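Local coordinates for protein tRNA modification GTPase mnmE (Chlorobium tepidum, PDB 3GEE) that probably hydrolyses GTP at a high intrinsic rate and takes part in adding a carboxymethylaminomethyl group at the wobble uridine of certain tRNAs, at residues A[17-22]-A[33-38]; A[39-44]-A[93-98]; A[89-94]-A[127-132]; A[141-146]-A[467-472]. All blocks are in the same frame, centred on the assembly; numbering follows the deposited sequence.

Contact 1 (A[17-22]-A[33-38]); sequences PIAAIA and VRISGA. With FON (N-{[4-({[(6R)-2-amino-5-formyl-4-oxo-1,4,5,6,7,8-hexahydropteridin-6-yl]methyl}amino)phenyl]carbonyl}-L-glutamic acid), chain C.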
# COMPACT_ATOMS: atom_id res chain seq x y z
N PRO A 17 9.18 -5.45 22.85
CA PRO A 17 8.40 -5.92 21.71
C PRO A 17 7.67 -4.76 21.04
O PRO A 17 7.02 -3.96 21.72
CB PRO A 17 7.40 -6.91 22.32
CG PRO A 17 7.39 -6.59 23.79
CD PRO A 17 8.77 -6.12 24.10
N ILE A 18 7.84 -4.64 19.73
CA ILE A 18 7.22 -3.57 18.97
C ILE A 18 6.49 -4.16 17.78
O ILE A 18 6.93 -5.17 17.22
CB ILE A 18 8.25 -2.52 18.49
CG1 ILE A 18 9.40 -3.19 17.74
CG2 ILE A 18 8.77 -1.71 19.66
CD1 ILE A 18 10.39 -2.22 17.14
N ALA A 19 5.38 -3.53 17.40
CA ALA A 19 4.58 -3.97 16.26
C ALA A 19 4.36 -2.81 15.29
O ALA A 19 4.42 -1.64 15.69
CB ALA A 19 3.24 -4.51 16.74
N ALA A 20 4.11 -3.13 14.02
CA ALA A 20 3.89 -2.15 12.97
C ALA A 20 3.35 -2.79 11.70
O ALA A 20 3.71 -3.92 11.35
CB ALA A 20 5.18 -1.43 12.65
N ILE A 21 2.47 -2.06 11.01
CA ILE A 21 2.06 -2.39 9.65
C ILE A 21 3.31 -2.16 8.81
O ILE A 21 3.92 -1.10 8.93
CB ILE A 21 0.96 -1.44 9.15
CG1 ILE A 21 -0.08 -1.15 10.26
CG2 ILE A 21 0.35 -1.94 7.86
CD1 ILE A 21 -1.37 -1.93 10.18
N ALA A 22 3.70 -3.13 8.00
CA ALA A 22 4.98 -3.05 7.30
C ALA A 22 4.81 -2.77 5.81
O ALA A 22 5.77 -2.44 5.11
CB ALA A 22 5.79 -4.32 7.51
N VAL A 33 1.78 -7.38 9.09
CA VAL A 33 2.08 -6.80 10.39
C VAL A 33 3.33 -7.51 10.91
O VAL A 33 3.34 -8.74 11.00
CB VAL A 33 0.92 -6.97 11.40
CG1 VAL A 33 1.34 -6.47 12.77
CG2 VAL A 33 -0.32 -6.22 10.93
N ARG A 34 4.38 -6.75 11.23
CA ARG A 34 5.61 -7.37 11.74
C ARG A 34 5.98 -6.93 13.15
O ARG A 34 6.10 -5.74 13.44
CB ARG A 34 6.79 -7.23 10.76
CG ARG A 34 7.23 -5.82 10.42
CD ARG A 34 8.74 -5.68 10.52
NE ARG A 34 9.48 -6.13 9.33
CZ ARG A 34 10.38 -5.38 8.69
NH1 ARG A 34 10.65 -4.15 9.08
NH2 ARG A 34 11.01 -5.88 7.64
N ILE A 35 6.14 -7.91 14.04
CA ILE A 35 6.50 -7.64 15.43
C ILE A 35 7.88 -8.20 15.77
O ILE A 35 8.29 -9.21 15.21
CB ILE A 35 5.42 -8.16 16.40
CG1 ILE A 35 5.53 -9.66 16.63
CG2 ILE A 35 4.04 -7.84 15.86
CD1 ILE A 35 4.74 -10.17 17.85
N SER A 36 8.59 -7.52 16.66
CA SER A 36 9.97 -7.87 16.99
C SER A 36 10.31 -7.49 18.42
O SER A 36 9.71 -6.59 18.99
CB SER A 36 10.94 -7.18 16.02
OG SER A 36 12.29 -7.50 16.33
N GLY A 37 11.28 -8.20 19.00
CA GLY A 37 11.72 -7.91 20.35
C GLY A 37 11.57 -9.04 21.34
O GLY A 37 11.20 -10.16 20.98
N ALA A 38 11.84 -8.73 22.61
CA ALA A 38 11.89 -9.72 23.67
C ALA A 38 10.60 -10.50 23.86
O ALA A 38 9.57 -9.94 24.22
CB ALA A 38 12.30 -9.05 24.97
N1 FON C . 10.82 -10.33 3.85
C2 FON C . 10.36 -10.62 5.09
NA2 FON C . 9.35 -11.52 5.21
N3 FON C . 10.88 -10.05 6.21
C4 FON C . 11.88 -9.15 6.17
O4 FON C . 12.31 -8.67 7.24
C4A FON C . 12.42 -8.78 4.83
N5 FON C . 13.46 -7.90 4.52
C6 FON C . 14.30 -8.45 3.43
C7 FON C . 13.41 -8.24 2.21
N8 FON C . 12.28 -9.14 2.40
C8A FON C . 11.81 -9.44 3.65
C9 FON C . 15.69 -7.82 3.28
N10 FON C . 16.44 -7.80 4.53
C11 FON C . 17.56 -10.94 7.05
C12 FON C . 18.50 -10.10 6.45
C13 FON C . 18.11 -9.06 5.61
C14 FON C . 16.76 -8.85 5.34
C15 FON C . 15.81 -9.68 5.95
C16 FON C . 16.20 -10.72 6.80
C FON C . 18.05 -12.04 7.96
O FON C . 17.25 -12.86 8.40
N FON C . 19.35 -12.07 8.26
CA FON C . 20.20 -13.25 8.44
CB FON C . 20.35 -14.05 7.15
CG FON C . 20.99 -15.43 7.34
CD FON C . 20.37 -16.47 6.42
OE1 FON C . 19.27 -16.97 6.75
OE2 FON C . 20.98 -16.79 5.37
CT FON C . 21.55 -12.82 8.94
O1 FON C . 22.08 -13.44 9.90
O2 FON C . 22.11 -11.84 8.38
CP1 FON C . 13.63 -6.79 5.10
O3 FON C . 13.56 -5.75 4.47
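Strands 18-21 and 30-36 form an antiparallel beta hairpin in the N-terminal, folate-binding domain, with Ile-18 facing Ser-36 as a hydrogen-bonded pair. Ile-18 N donates to Ser-36 O at 2.8 Å, and Ser-36 N returns a bond to Ile-18 O at 2.9 Å. Further along, Arg-34 N reaches Ala-20 O at 2.9 Å, while the bond from Ala-20 N to Arg-34 O is weak. Ala-19, Ile-21, Val-33 and Ile-35 share one face, where Ala-19 CB meets Ile-35 CG2 at 3.5 Å and helix 105-117 packs against the two isoleucines and the valine. The face of Ile-18, Ala-20 and Ser-36 lies under helix 127-134 and also carries Arg-34. CG of Arg-34 stands between its backbone N and carbonyl carbon (chi1 61°), which lays it on Ala-22 CB at 3.6 Å. Bends at chi2 and chi3 follow, and the guanidinium engages Phe-128 by a cation-pi contact, with a long, weak ion pair to Glu-98. A leucine in place of Arg-34 would probably leave the pteridine O4 without this residue's hydrogen bond and the Phe-128 ring without its cation-pi partner. The bound folinic acid, which His-52 and Thr-100 of the second subunit also grip, presents its formyl carbon CP1 in plane at the guanidinium edge, and Arg-34 NH2 makes a weak hydrogen bond to its O4 at 3.1 Å.

Contact 2 (A[39-44]-A[93-98]); sequences GVLDLA and AEQMVE. With FON (N-{[4-({[(6R)-2-amino-5-formyl-4-oxo-1,4,5,6,7,8-hexahydropteridin-6-yl]methyl}amino)phenyl]carbonyl}-L-glutamic acid), chain C.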
# COMPACT_ATOMS: atom_id res chain seq x y z
N GLY A 39 10.66 -11.81 23.61
CA GLY A 39 9.56 -12.73 23.92
C GLY A 39 8.41 -12.62 22.96
O GLY A 39 7.27 -12.96 23.28
N VAL A 40 8.72 -12.16 21.76
CA VAL A 40 7.72 -11.86 20.76
C VAL A 40 6.87 -13.08 20.34
O VAL A 40 5.65 -12.97 20.24
CB VAL A 40 8.36 -11.08 19.59
CG1 VAL A 40 8.11 -11.70 18.24
CG2 VAL A 40 7.91 -9.63 19.65
N LEU A 41 7.49 -14.23 20.14
CA LEU A 41 6.72 -15.39 19.71
C LEU A 41 5.94 -16.09 20.84
O LEU A 41 5.03 -16.87 20.58
CB LEU A 41 7.54 -16.37 18.85
CG LEU A 41 9.03 -16.53 19.13
CD1 LEU A 41 9.22 -17.27 20.45
CD2 LEU A 41 9.72 -17.27 18.00
N ASP A 42 6.28 -15.77 22.08
CA ASP A 42 5.42 -16.13 23.21
C ASP A 42 4.17 -15.27 23.21
O ASP A 42 3.08 -15.75 23.50
CB ASP A 42 6.14 -15.98 24.55
CG ASP A 42 7.14 -17.09 24.79
OD1 ASP A 42 6.85 -17.98 25.61
OD2 ASP A 42 8.21 -17.08 24.13
N LEU A 43 4.34 -13.99 22.87
CA LEU A 43 3.22 -13.06 22.73
C LEU A 43 2.33 -13.50 21.59
O LEU A 43 1.11 -13.58 21.73
CB LEU A 43 3.74 -11.64 22.50
CG LEU A 43 3.90 -10.65 23.66
CD1 LEU A 43 4.29 -11.29 24.99
CD2 LEU A 43 4.90 -9.58 23.28
N ALA A 44 2.95 -13.80 20.45
CA ALA A 44 2.24 -14.28 19.27
C ALA A 44 1.34 -15.45 19.63
O ALA A 44 0.21 -15.53 19.17
CB ALA A 44 3.21 -14.68 18.19
N ALA A 93 17.73 -8.90 13.76
CA ALA A 93 18.66 -9.77 14.48
C ALA A 93 18.16 -10.14 15.88
O ALA A 93 18.94 -10.55 16.74
CB ALA A 93 20.07 -9.16 14.54
N GLU A 94 16.86 -9.99 16.11
CA GLU A 94 16.23 -10.49 17.31
C GLU A 94 15.04 -11.34 16.93
O GLU A 94 14.77 -11.57 15.75
CB GLU A 94 15.72 -9.37 18.22
CG GLU A 94 16.16 -7.96 17.94
CD GLU A 94 15.19 -6.95 18.54
OE1 GLU A 94 15.59 -6.16 19.43
OE2 GLU A 94 14.01 -6.98 18.12
N GLN A 95 14.31 -11.77 17.95
CA GLN A 95 13.16 -12.62 17.78
C GLN A 95 12.01 -11.86 17.12
O GLN A 95 11.53 -10.85 17.65
CB GLN A 95 12.73 -13.13 19.16
CG GLN A 95 11.71 -14.23 19.13
CD GLN A 95 11.76 -15.06 20.38
OE1 GLN A 95 10.94 -14.90 21.28
NE2 GLN A 95 12.75 -15.96 20.46
N MET A 96 11.57 -12.35 15.97
CA MET A 96 10.41 -11.75 15.35
C MET A 96 9.50 -12.73 14.65
O MET A 96 9.94 -13.76 14.13
CB MET A 96 10.80 -10.59 14.41
CG MET A 96 11.94 -10.85 13.45
SD MET A 96 12.51 -9.28 12.76
CE MET A 96 11.20 -8.91 11.58
N VAL A 97 8.21 -12.41 14.67
CA VAL A 97 7.23 -13.09 13.83
C VAL A 97 6.58 -12.06 12.93
O VAL A 97 6.46 -10.89 13.31
CB VAL A 97 6.19 -13.90 14.66
CG1 VAL A 97 5.85 -13.20 15.95
CG2 VAL A 97 4.94 -14.19 13.85
N GLU A 98 6.21 -12.48 11.72
CA GLU A 98 5.59 -11.61 10.73
C GLU A 98 4.29 -12.22 10.24
O GLU A 98 4.28 -13.20 9.48
CB GLU A 98 6.51 -11.39 9.53
CG GLU A 98 7.78 -10.63 9.81
CD GLU A 98 8.61 -10.41 8.56
OE1 GLU A 98 8.30 -11.03 7.51
OE2 GLU A 98 9.58 -9.62 8.62
N1 FON C . 10.82 -10.33 3.85
C2 FON C . 10.36 -10.62 5.09
NA2 FON C . 9.35 -11.52 5.21
N3 FON C . 10.88 -10.05 6.21
C4 FON C . 11.88 -9.15 6.17
O4 FON C . 12.31 -8.67 7.24
C4A FON C . 12.42 -8.78 4.83
N5 FON C . 13.46 -7.90 4.52
C6 FON C . 14.30 -8.45 3.43
C7 FON C . 13.41 -8.24 2.21
N8 FON C . 12.28 -9.14 2.40
C8A FON C . 11.81 -9.44 3.65
C9 FON C . 15.69 -7.82 3.28
N10 FON C . 16.44 -7.80 4.53
C11 FON C . 17.56 -10.94 7.05
C12 FON C . 18.50 -10.10 6.45
C13 FON C . 18.11 -9.06 5.61
C14 FON C . 16.76 -8.85 5.34
C15 FON C . 15.81 -9.68 5.95
C16 FON C . 16.20 -10.72 6.80
C FON C . 18.05 -12.04 7.96
O FON C . 17.25 -12.86 8.40
N FON C . 19.35 -12.07 8.26
CA FON C . 20.20 -13.25 8.44
CB FON C . 20.35 -14.05 7.15
CG FON C . 20.99 -15.43 7.34
CD FON C . 20.37 -16.47 6.42
OE1 FON C . 19.27 -16.97 6.75
OE2 FON C . 20.98 -16.79 5.37
CT FON C . 21.55 -12.82 8.94
O1 FON C . 22.08 -13.44 9.90
O2 FON C . 22.11 -11.84 8.38
CP1 FON C . 13.63 -6.79 5.10
O3 FON C . 13.56 -5.75 4.47
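Leu-41 and Gln-95 cross at about a right angle where helix 40-47 lies against strand 96-102, the leucine branch lying across CG and the amide end of the glutamine. Gln-95 CG anti to the backbone N (chi1 -168°) and an extended chain beyond it carry the amide across the leucine branch, with Leu-41 CG 3.3 Å from Gln-95 CD. Leu-41 CD2 lies 3.8 Å from Gln-95 CG. Deeper in, Val-40 and Val-97 meet obliquely through one methyl each, CG1 to CG1 at 3.5 Å. Val-97 CG1 is also covered by Ala-44 CB at 3.8 Å, one helical turn on from Val-40. CG1 of Val-40 further reaches the strand backbone at Met-96 CA, 3.7 Å away, while Ile-35 of the adjoining strand borders both valines. On the opposite face of the strand, Glu-98 turns from the helix to the folinic acid: its OE1 accepts a hydrogen bond from NA2 at 2.6 Å, and its OE2 lies 2.8 Å from N3. No hydrogen bond joins helix and strand here; the contact is van der Waals packing, part of it against the Gln-95 amide, and the carboxylate of Glu-98 is directed to the ligand on the far face.

Contact 3 (A[89-94]-A[127-132]); sequences RSFTAE and EFTRRA. With FON (N-{[4-({[(6R)-2-amino-5-formyl-4-oxo-1,4,5,6,7,8-hexahydropteridin-6-yl]methyl}amino)phenyl]carbonyl}-L-glutamic acid), chain C.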
# COMPACT_ATOMS: atom_id res chain seq x y z
N ARG A 89 19.16 -14.54 13.40
CA ARG A 89 18.88 -14.83 12.00
C ARG A 89 17.52 -14.27 11.58
O ARG A 89 16.63 -15.01 11.14
CB ARG A 89 18.98 -16.34 11.78
CG ARG A 89 19.44 -16.77 10.40
CD ARG A 89 19.49 -18.30 10.28
NE ARG A 89 18.32 -18.92 10.90
CZ ARG A 89 17.93 -20.19 10.72
NH1 ARG A 89 18.61 -21.00 9.91
NH2 ARG A 89 16.85 -20.64 11.35
N SER A 90 17.39 -12.96 11.74
CA SER A 90 16.22 -12.19 11.33
C SER A 90 16.69 -10.82 10.84
O SER A 90 17.87 -10.50 10.94
CB SER A 90 15.27 -12.00 12.51
OG SER A 90 15.74 -10.98 13.38
N PHE A 91 15.76 -10.00 10.34
CA PHE A 91 16.10 -8.65 9.90
C PHE A 91 16.65 -7.79 11.05
O PHE A 91 17.71 -7.17 10.91
CB PHE A 91 14.91 -7.95 9.22
CG PHE A 91 15.19 -6.52 8.86
CD1 PHE A 91 16.03 -6.20 7.80
CD2 PHE A 91 14.64 -5.48 9.61
CE1 PHE A 91 16.31 -4.87 7.48
CE2 PHE A 91 14.92 -4.14 9.30
CZ PHE A 91 15.75 -3.84 8.24
N THR A 92 15.93 -7.76 12.17
CA THR A 92 16.34 -6.97 13.33
C THR A 92 17.44 -7.65 14.13
O THR A 92 18.01 -7.06 15.05
CB THR A 92 15.17 -6.67 14.30
OG1 THR A 92 14.55 -7.90 14.70
CG2 THR A 92 14.14 -5.77 13.63
N ALA A 93 17.73 -8.90 13.76
CA ALA A 93 18.66 -9.77 14.48
C ALA A 93 18.16 -10.14 15.88
O ALA A 93 18.94 -10.55 16.74
CB ALA A 93 20.07 -9.16 14.54
N GLU A 94 16.86 -9.99 16.11
CA GLU A 94 16.23 -10.49 17.31
C GLU A 94 15.04 -11.34 16.93
O GLU A 94 14.77 -11.57 15.75
CB GLU A 94 15.72 -9.37 18.22
CG GLU A 94 16.16 -7.96 17.94
CD GLU A 94 15.19 -6.95 18.54
OE1 GLU A 94 15.59 -6.16 19.43
OE2 GLU A 94 14.01 -6.98 18.12
N GLU A 127 12.63 2.15 13.52
CA GLU A 127 13.16 1.40 14.66
C GLU A 127 13.67 0.00 14.28
O GLU A 127 14.66 -0.47 14.84
CB GLU A 127 12.13 1.31 15.78
CG GLU A 127 12.69 0.70 17.06
CD GLU A 127 11.79 0.88 18.26
OE1 GLU A 127 10.59 1.18 18.06
OE2 GLU A 127 12.30 0.73 19.40
N PHE A 128 12.99 -0.65 13.34
CA PHE A 128 13.40 -1.97 12.90
C PHE A 128 14.81 -1.94 12.31
O PHE A 128 15.66 -2.73 12.71
CB PHE A 128 12.41 -2.55 11.89
CG PHE A 128 11.10 -2.92 12.50
CD1 PHE A 128 10.91 -4.17 13.08
CD2 PHE A 128 10.03 -2.03 12.48
CE1 PHE A 128 9.68 -4.52 13.65
CE2 PHE A 128 8.80 -2.37 13.04
CZ PHE A 128 8.63 -3.62 13.63
N THR A 129 15.06 -1.01 11.39
CA THR A 129 16.38 -0.90 10.78
C THR A 129 17.38 -0.38 11.81
O THR A 129 18.55 -0.79 11.80
CB THR A 129 16.37 0.01 9.54
OG1 THR A 129 15.40 -0.47 8.59
CG2 THR A 129 17.74 0.00 8.89
N ARG A 130 16.92 0.49 12.69
CA ARG A 130 17.75 0.98 13.79
C ARG A 130 18.28 -0.19 14.62
O ARG A 130 19.46 -0.22 15.00
CB ARG A 130 16.95 1.93 14.67
CG ARG A 130 17.77 2.65 15.70
CD ARG A 130 16.89 3.19 16.80
NE ARG A 130 17.32 4.52 17.19
CZ ARG A 130 16.83 5.65 16.68
NH1 ARG A 130 15.87 5.61 15.76
NH2 ARG A 130 17.29 6.82 17.09
N ARG A 131 17.40 -1.15 14.90
CA ARG A 131 17.79 -2.32 15.68
C ARG A 131 18.74 -3.20 14.89
O ARG A 131 19.69 -3.74 15.45
CB ARG A 131 16.56 -3.12 16.12
CG ARG A 131 15.87 -2.51 17.31
CD ARG A 131 14.62 -3.26 17.67
NE ARG A 131 14.00 -2.70 18.86
CZ ARG A 131 12.95 -3.23 19.48
NH1 ARG A 131 12.40 -4.35 19.01
NH2 ARG A 131 12.45 -2.66 20.56
N ALA A 132 18.51 -3.31 13.58
CA ALA A 132 19.37 -4.08 12.70
C ALA A 132 20.80 -3.53 12.72
O ALA A 132 21.77 -4.28 12.70
CB ALA A 132 18.83 -4.10 11.29
N1 FON C . 10.82 -10.33 3.85
C2 FON C . 10.36 -10.62 5.09
NA2 FON C . 9.35 -11.52 5.21
N3 FON C . 10.88 -10.05 6.21
C4 FON C . 11.88 -9.15 6.17
O4 FON C . 12.31 -8.67 7.24
C4A FON C . 12.42 -8.78 4.83
N5 FON C . 13.46 -7.90 4.52
C6 FON C . 14.30 -8.45 3.43
C7 FON C . 13.41 -8.24 2.21
N8 FON C . 12.28 -9.14 2.40
C8A FON C . 11.81 -9.44 3.65
C9 FON C . 15.69 -7.82 3.28
N10 FON C . 16.44 -7.80 4.53
C11 FON C . 17.56 -10.94 7.05
C12 FON C . 18.50 -10.10 6.45
C13 FON C . 18.11 -9.06 5.61
C14 FON C . 16.76 -8.85 5.34
C15 FON C . 15.81 -9.68 5.95
C16 FON C . 16.20 -10.72 6.80
C FON C . 18.05 -12.04 7.96
O FON C . 17.25 -12.86 8.40
N FON C . 19.35 -12.07 8.26
CA FON C . 20.20 -13.25 8.44
CB FON C . 20.35 -14.05 7.15
CG FON C . 20.99 -15.43 7.34
CD FON C . 20.37 -16.47 6.42
OE1 FON C . 19.27 -16.97 6.75
OE2 FON C . 20.98 -16.79 5.37
CT FON C . 21.55 -12.82 8.94
O1 FON C . 22.08 -13.44 9.90
O2 FON C . 22.11 -11.84 8.38
CP1 FON C . 13.63 -6.79 5.10
O3 FON C . 13.56 -5.75 4.47
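The loop 89-94, which links strands 76-85 and 96-102, comes closest to helix 127-134 where the CA atoms of Thr-92 and Ala-132 lie 4.2 Å apart. A salt-bridge network of Glu-94, Arg-131 and Glu-127 ties this loop of the folate-binding domain to the helix. Arg-131 NH1 makes a salt bridge to Glu-94 OE2 at 3.2 Å; the hydrogen bond within it is weak, the carboxylate and guanidinium planes standing 52° apart. Glu-127 adds a second charge through its OE2, 3.6 Å from Arg-131 NH2, which also bonds to the backbone O of His-16; Glu-94 in turn holds Ser-36 OG. Phe-91 wedges between helix and ligand. Its ring takes Ala-132 CB over one face and Thr-129 OG1 in plane at its edge, 3.4 Å from CZ; that hydroxyl is bonded to Lys-476 O. Phe-91 CE2 meets Phe-128 CB, also at the ring edge, at 3.9 Å. At the other side of the residue, Phe-91 CB lies 3.3 Å from O4 of the folinic acid. Thr-92 brings CG2 to the edge of the Phe-128 ring, 3.6 Å from CD1. Within the loop, Ser-90 OG donates to Glu-94 O at 2.6 Å, in the carbonyl plane and on a lone pair.

Contact 4 (A[141-146]-A[467-472]); sequences LQAEAI and TIFDKF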
# COMPACT_ATOMS: atom_id res chain seq x y z
N LEU A 141 25.66 2.93 6.59
CA LEU A 141 25.50 3.04 5.15
C LEU A 141 24.36 2.15 4.67
O LEU A 141 23.43 2.61 4.00
CB LEU A 141 26.80 2.68 4.42
CG LEU A 141 27.94 3.70 4.42
CD1 LEU A 141 29.15 3.09 3.73
CD2 LEU A 141 27.55 5.01 3.74
N GLN A 142 24.43 0.87 5.05
CA GLN A 142 23.44 -0.12 4.66
C GLN A 142 22.06 0.24 5.21
O GLN A 142 21.06 0.09 4.51
CB GLN A 142 23.85 -1.50 5.14
CG GLN A 142 25.02 -2.10 4.38
CD GLN A 142 25.47 -3.43 4.97
OE1 GLN A 142 25.90 -3.49 6.13
NE2 GLN A 142 25.37 -4.49 4.18
N ALA A 143 22.03 0.71 6.45
CA ALA A 143 20.79 1.21 7.05
C ALA A 143 20.17 2.31 6.17
O ALA A 143 19.01 2.20 5.76
CB ALA A 143 21.05 1.73 8.47
N GLU A 144 20.95 3.35 5.89
CA GLU A 144 20.50 4.46 5.05
C GLU A 144 20.10 3.98 3.67
O GLU A 144 19.16 4.51 3.07
CB GLU A 144 21.60 5.52 4.92
CG GLU A 144 21.92 6.26 6.21
CD GLU A 144 22.83 7.45 5.97
OE1 GLU A 144 22.31 8.52 5.56
OE2 GLU A 144 24.05 7.33 6.20
N ALA A 145 20.80 2.96 3.17
CA ALA A 145 20.56 2.42 1.84
C ALA A 145 19.17 1.80 1.73
O ALA A 145 18.53 1.89 0.69
CB ALA A 145 21.61 1.40 1.48
N ILE A 146 18.70 1.18 2.81
CA ILE A 146 17.37 0.58 2.82
C ILE A 146 16.33 1.66 2.58
O ILE A 146 15.45 1.50 1.73
CB ILE A 146 17.06 -0.18 4.13
CG1 ILE A 146 17.94 -1.43 4.24
CG2 ILE A 146 15.59 -0.56 4.17
CD1 ILE A 146 18.13 -1.92 5.65
N THR A 467 18.33 11.71 13.25
CA THR A 467 18.05 12.43 12.01
C THR A 467 17.94 11.46 10.82
O THR A 467 17.22 11.74 9.87
CB THR A 467 19.08 13.54 11.69
OG1 THR A 467 20.40 12.99 11.62
CG2 THR A 467 19.04 14.64 12.76
N ILE A 468 18.64 10.34 10.90
CA ILE A 468 18.56 9.32 9.85
C ILE A 468 17.26 8.53 9.91
O ILE A 468 16.57 8.37 8.91
CB ILE A 468 19.78 8.35 9.87
CG1 ILE A 468 21.05 9.09 9.45
CG2 ILE A 468 19.54 7.16 8.94
CD1 ILE A 468 22.31 8.26 9.51
N PHE A 469 16.91 8.04 11.10
CA PHE A 469 15.77 7.13 11.23
C PHE A 469 14.41 7.81 11.38
O PHE A 469 13.39 7.22 11.02
CB PHE A 469 16.02 6.10 12.34
CG PHE A 469 17.14 5.15 12.02
CD1 PHE A 469 17.07 4.31 10.92
CD2 PHE A 469 18.27 5.10 12.83
CE1 PHE A 469 18.10 3.43 10.62
CE2 PHE A 469 19.31 4.23 12.54
CZ PHE A 469 19.23 3.39 11.43
N ASP A 470 14.38 9.05 11.89
CA ASP A 470 13.14 9.84 11.89
C ASP A 470 12.64 10.05 10.46
O ASP A 470 11.45 10.20 10.22
CB ASP A 470 13.34 11.18 12.60
CG ASP A 470 13.30 11.06 14.12
OD1 ASP A 470 13.93 11.90 14.79
OD2 ASP A 470 12.64 10.14 14.64
N LYS A 471 13.59 10.03 9.53
CA LYS A 471 13.33 10.13 8.10
C LYS A 471 12.63 8.88 7.55
O LYS A 471 11.95 8.95 6.53
CB LYS A 471 14.66 10.34 7.37
CG LYS A 471 14.56 11.02 6.01
CD LYS A 471 15.87 11.72 5.65
CE LYS A 471 16.14 12.90 6.58
NZ LYS A 471 17.24 13.77 6.08
N PHE A 472 12.81 7.75 8.24
CA PHE A 472 12.14 6.50 7.89
C PHE A 472 10.69 6.55 8.34
O PHE A 472 10.31 7.41 9.13
CB PHE A 472 12.82 5.32 8.60
CG PHE A 472 14.08 4.84 7.96
CD1 PHE A 472 15.15 5.70 7.72
CD2 PHE A 472 14.23 3.50 7.63
CE1 PHE A 472 16.31 5.24 7.14
CE2 PHE A 472 15.40 3.03 7.05
CZ PHE A 472 16.44 3.90 6.80
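Helix 140-151 passes the end of helix 464-469 with Glu-144 and Ile-468 nearest, 7.1 Å between their CA atoms, and a type I beta turn from Phe-469 to Phe-472 then brings a second aromatic ring to the same helix. Glu-144 and Ile-468 cross at about a right angle. The glutamate chain is extended beyond CG, and its CG and CD pass across the isoleucine: Glu-144 CG meets Ile-468 CG2 at 3.7 Å, and Glu-144 CD meets Ile-468 CD1, also at 3.7 Å. Its OE2 continues to a salt bridge with Arg-413 and a hydrogen bond with His-414. An alanine at Glu-144 would probably uncover the Ile-468 methyls and leave Arg-413 without this acidic mate. Ala-143 serves both phenylalanines: its CB sits at the edge of the Phe-469 ring, 3.9 Å from CZ, and its backbone O lies in the plane of the Phe-472 ring, 3.3 Å from CZ. Ile-468 CG2 sits over the centre of the Phe-469 ring, and Phe-469 in turn sets its CD1 over the centre of the Phe-472 ring. Thr-129 of helix 127-134 borders Ala-143 and Phe-472. The arrangement is that of the MnmE helical domain, assembled from chain parts far apart in sequence with the G domain inserted between them; here the returning chain packs on the first helix shortly before Lys-476, whose NZ is hydrogen-bonded to the folinic acid.

All four contacts are largely buried, but only contacts 1, 2 and 3 lie in the N-terminal domain and touch the folinic acid. Contacts 1 and 2 share one sheet, since strands 30-36 and 96-102 are neighbours in it; the former is backbone pairing, the latter packing of a helix on that sheet. Contact 3 shares Ala-93 and Glu-94 with contact 2 and meets contact 1 at Ser-36, and it is the one with a salt bridge between its segments. Contact 4 belongs to the helical domain and is aromatic and aliphatic, its one acidic side chain in touch, Glu-144, lending carbon atoms here and its charge outside, yet Thr-129 of contact 3 touches Ala-143, Ile-146 and Phe-472, joining the two domains.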